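Local coordinates for protein thymidylate synthase 1 (Bacillus subtilis, PDB 1BKP) that catalyses the reductive methylation of dUMP to dTMP, with 5,10-methylenetetrahydrofolate giving both the one-carbon unit and the reducing power, at residues Q76-D81 with K122-D127. Residues are numbered along the deposited sequence; the frame is centred on the assembly and turned at random.
Sequences QLKSND and KVDQVD
Lys78 reaches from the turn after helix 64-75 to the start of helix 125-135 and meets Asp124, the two side chains approaching from opposite directions. A bend at chi3 (-75°) in the otherwise extended lysine chain turns its ammonium onto the carboxylate. Lys78 NZ donates a salt-bridging hydrogen bond to Asp124 OD2 at 2.8 Å, meeting it on the syn side, 19° out of the carboxylate plane. Asp124 OD2 also lies alongside the end of the lysine chain, 3.5 Å from Lys78 CE. The other oxygen faces its own helix: as N-cap, Asp124 OD1 accepts from Asp127 N at 2.9 Å, nearly along the C-O axis, and more weakly from Val126 N. Lower on the chain, Lys78 CD rests 4.0 Å from Val126 CG2, while Leu111 of helix 108-112 packs against both side chains. Asp127 OD2 adds a long salt bridge, 3.9 Å from Lys78 NZ. Tyr254 OH hydrogen-bonds to both Lys78 NZ and Asp127 OD1, and Lys114 is a second cation on Asp124 OD2. With Asp124 replaced by an alanine, the first turn of the helix is likely to lose its side-chain cap, and Lys78 and Lys114 the carboxylate they share. One buried aspartate thus divides its oxygens between helix capping and ion pairing, and the two lysines probably favour its ionised form.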
loop_
_atom_site.group_PDB
_atom_site.type_symbol
_atom_site.label_atom_id
_atom_site.label_comp_id
_atom_site.label_asym_id
_atom_site.label_seq_id
_atom_site.Cartn_x
_atom_site.Cartn_y
_atom_site.Cartn_z
ATOM N N GLN A 76 0.946 -20.359 6.447
ATOM C CA GLN A 76 1.270 -21.336 7.476
ATOM C C GLN A 76 2.303 -22.325 6.977
ATOM O O GLN A 76 3.374 -22.444 7.576
ATOM C CB GLN A 76 0.019 -22.091 7.943
ATOM C CG GLN A 76 0.301 -22.863 9.197
ATOM C CD GLN A 76 -0.806 -23.833 9.450
ATOM O OE1 GLN A 76 -1.042 -24.681 8.629
ATOM N NE2 GLN A 76 -1.576 -23.638 10.546
ATOM N N LEU A 77 2.054 -22.985 5.835
ATOM C CA LEU A 77 3.044 -23.913 5.304
ATOM C C LEU A 77 4.133 -23.082 4.626
ATOM O O LEU A 77 5.280 -23.556 4.417
ATOM C CB LEU A 77 2.399 -24.850 4.253
ATOM C CG LEU A 77 1.062 -25.558 4.650
ATOM C CD1 LEU A 77 0.711 -26.681 3.572
ATOM C CD2 LEU A 77 1.062 -26.091 5.977
ATOM N N LYS A 78 3.797 -21.880 4.161
ATOM C CA LYS A 78 4.779 -21.017 3.465
ATOM C C LYS A 78 5.378 -21.796 2.345
ATOM O O LYS A 78 6.625 -21.835 2.152
ATOM C CB LYS A 78 5.875 -20.535 4.450
ATOM C CG LYS A 78 5.318 -19.545 5.441
ATOM C CD LYS A 78 6.239 -19.145 6.675
ATOM C CE LYS A 78 6.339 -20.194 7.724
ATOM N NZ LYS A 78 6.948 -19.727 9.056
ATOM N N SER A 79 4.528 -22.347 1.494
ATOM C CA SER A 79 5.063 -23.235 0.459
ATOM C C SER A 79 4.830 -22.688 -0.931
ATOM O O SER A 79 3.816 -22.037 -1.135
ATOM C CB SER A 79 4.327 -24.620 0.570
ATOM O OG SER A 79 4.196 -25.276 -0.700
ATOM N N ASN A 80 5.720 -22.962 -1.882
ATOM C CA ASN A 80 5.476 -22.491 -3.220
ATOM C C ASN A 80 5.198 -23.745 -4.086
ATOM O O ASN A 80 5.227 -23.663 -5.279
ATOM C CB ASN A 80 6.710 -21.749 -3.786
ATOM C CG ASN A 80 7.908 -22.616 -3.901
ATOM O OD1 ASN A 80 7.973 -23.690 -3.334
ATOM N ND2 ASN A 80 8.898 -22.110 -4.527
ATOM N N ASP A 81 4.899 -24.881 -3.447
ATOM C CA ASP A 81 4.706 -26.138 -4.202
ATOM C C ASP A 81 3.238 -26.405 -4.433
ATOM O O ASP A 81 2.515 -26.691 -3.506
ATOM C CB ASP A 81 5.327 -27.295 -3.447
ATOM C CG ASP A 81 5.097 -28.661 -4.117
ATOM O OD1 ASP A 81 4.664 -28.757 -5.253
ATOM O OD2 ASP A 81 5.345 -29.669 -3.466
ATOM N N LYS A 122 17.919 -16.634 12.604
ATOM C CA LYS A 122 17.460 -15.984 11.353
ATOM C C LYS A 122 16.038 -16.478 11.308
ATOM O O LYS A 122 15.791 -17.669 11.471
ATOM C CB LYS A 122 18.191 -16.491 10.116
ATOM C CG LYS A 122 19.531 -15.879 9.942
ATOM C CD LYS A 122 19.458 -14.456 9.492
ATOM C CE LYS A 122 20.885 -13.919 9.358
ATOM N NZ LYS A 122 20.989 -12.676 8.549
ATOM N N VAL A 123 15.109 -15.588 11.033
ATOM C CA VAL A 123 13.710 -15.947 11.109
ATOM C C VAL A 123 13.050 -15.345 9.840
ATOM O O VAL A 123 13.595 -14.408 9.282
ATOM C CB VAL A 123 13.338 -15.251 12.467
ATOM C CG1 VAL A 123 12.638 -13.884 12.357
ATOM C CG2 VAL A 123 13.043 -16.235 13.564
ATOM N N ASP A 124 11.873 -15.859 9.453
ATOM C CA ASP A 124 11.149 -15.352 8.256
ATOM C C ASP A 124 10.162 -14.212 8.647
ATOM O O ASP A 124 10.011 -13.829 9.845
ATOM C CB ASP A 124 10.473 -16.548 7.501
ATOM C CG ASP A 124 9.378 -17.232 8.315
ATOM O OD1 ASP A 124 8.586 -16.552 9.056
ATOM O OD2 ASP A 124 9.332 -18.478 8.261
ATOM N N GLN A 125 9.445 -13.694 7.658
ATOM C CA GLN A 125 8.529 -12.595 7.926
ATOM C C GLN A 125 7.402 -12.906 8.841
ATOM O O GLN A 125 6.903 -12.036 9.518
ATOM C CB GLN A 125 7.928 -12.123 6.583
ATOM C CG GLN A 125 8.946 -11.380 5.655
ATOM C CD GLN A 125 8.207 -10.751 4.460
ATOM O OE1 GLN A 125 7.266 -9.921 4.679
ATOM N NE2 GLN A 125 8.523 -11.197 3.230
ATOM N N VAL A 126 6.906 -14.134 8.813
ATOM C CA VAL A 126 5.755 -14.449 9.625
ATOM C C VAL A 126 6.206 -14.591 11.117
ATOM O O VAL A 126 5.582 -13.999 12.001
ATOM C CB VAL A 126 5.098 -15.749 9.142
ATOM C CG1 VAL A 126 3.928 -16.132 10.055
ATOM C CG2 VAL A 126 4.643 -15.614 7.668
ATOM N N ASP A 127 7.276 -15.350 11.394
ATOM C CA ASP A 127 7.736 -15.446 12.786
ATOM C C ASP A 127 8.240 -14.121 13.318
ATOM O O ASP A 127 8.007 -13.798 14.499
ATOM C CB ASP A 127 8.841 -16.491 12.880
ATOM C CG ASP A 127 8.301 -17.915 12.708
ATOM O OD1 ASP A 127 7.115 -18.176 13.067
ATOM O OD2 ASP A 127 9.059 -18.715 12.132
#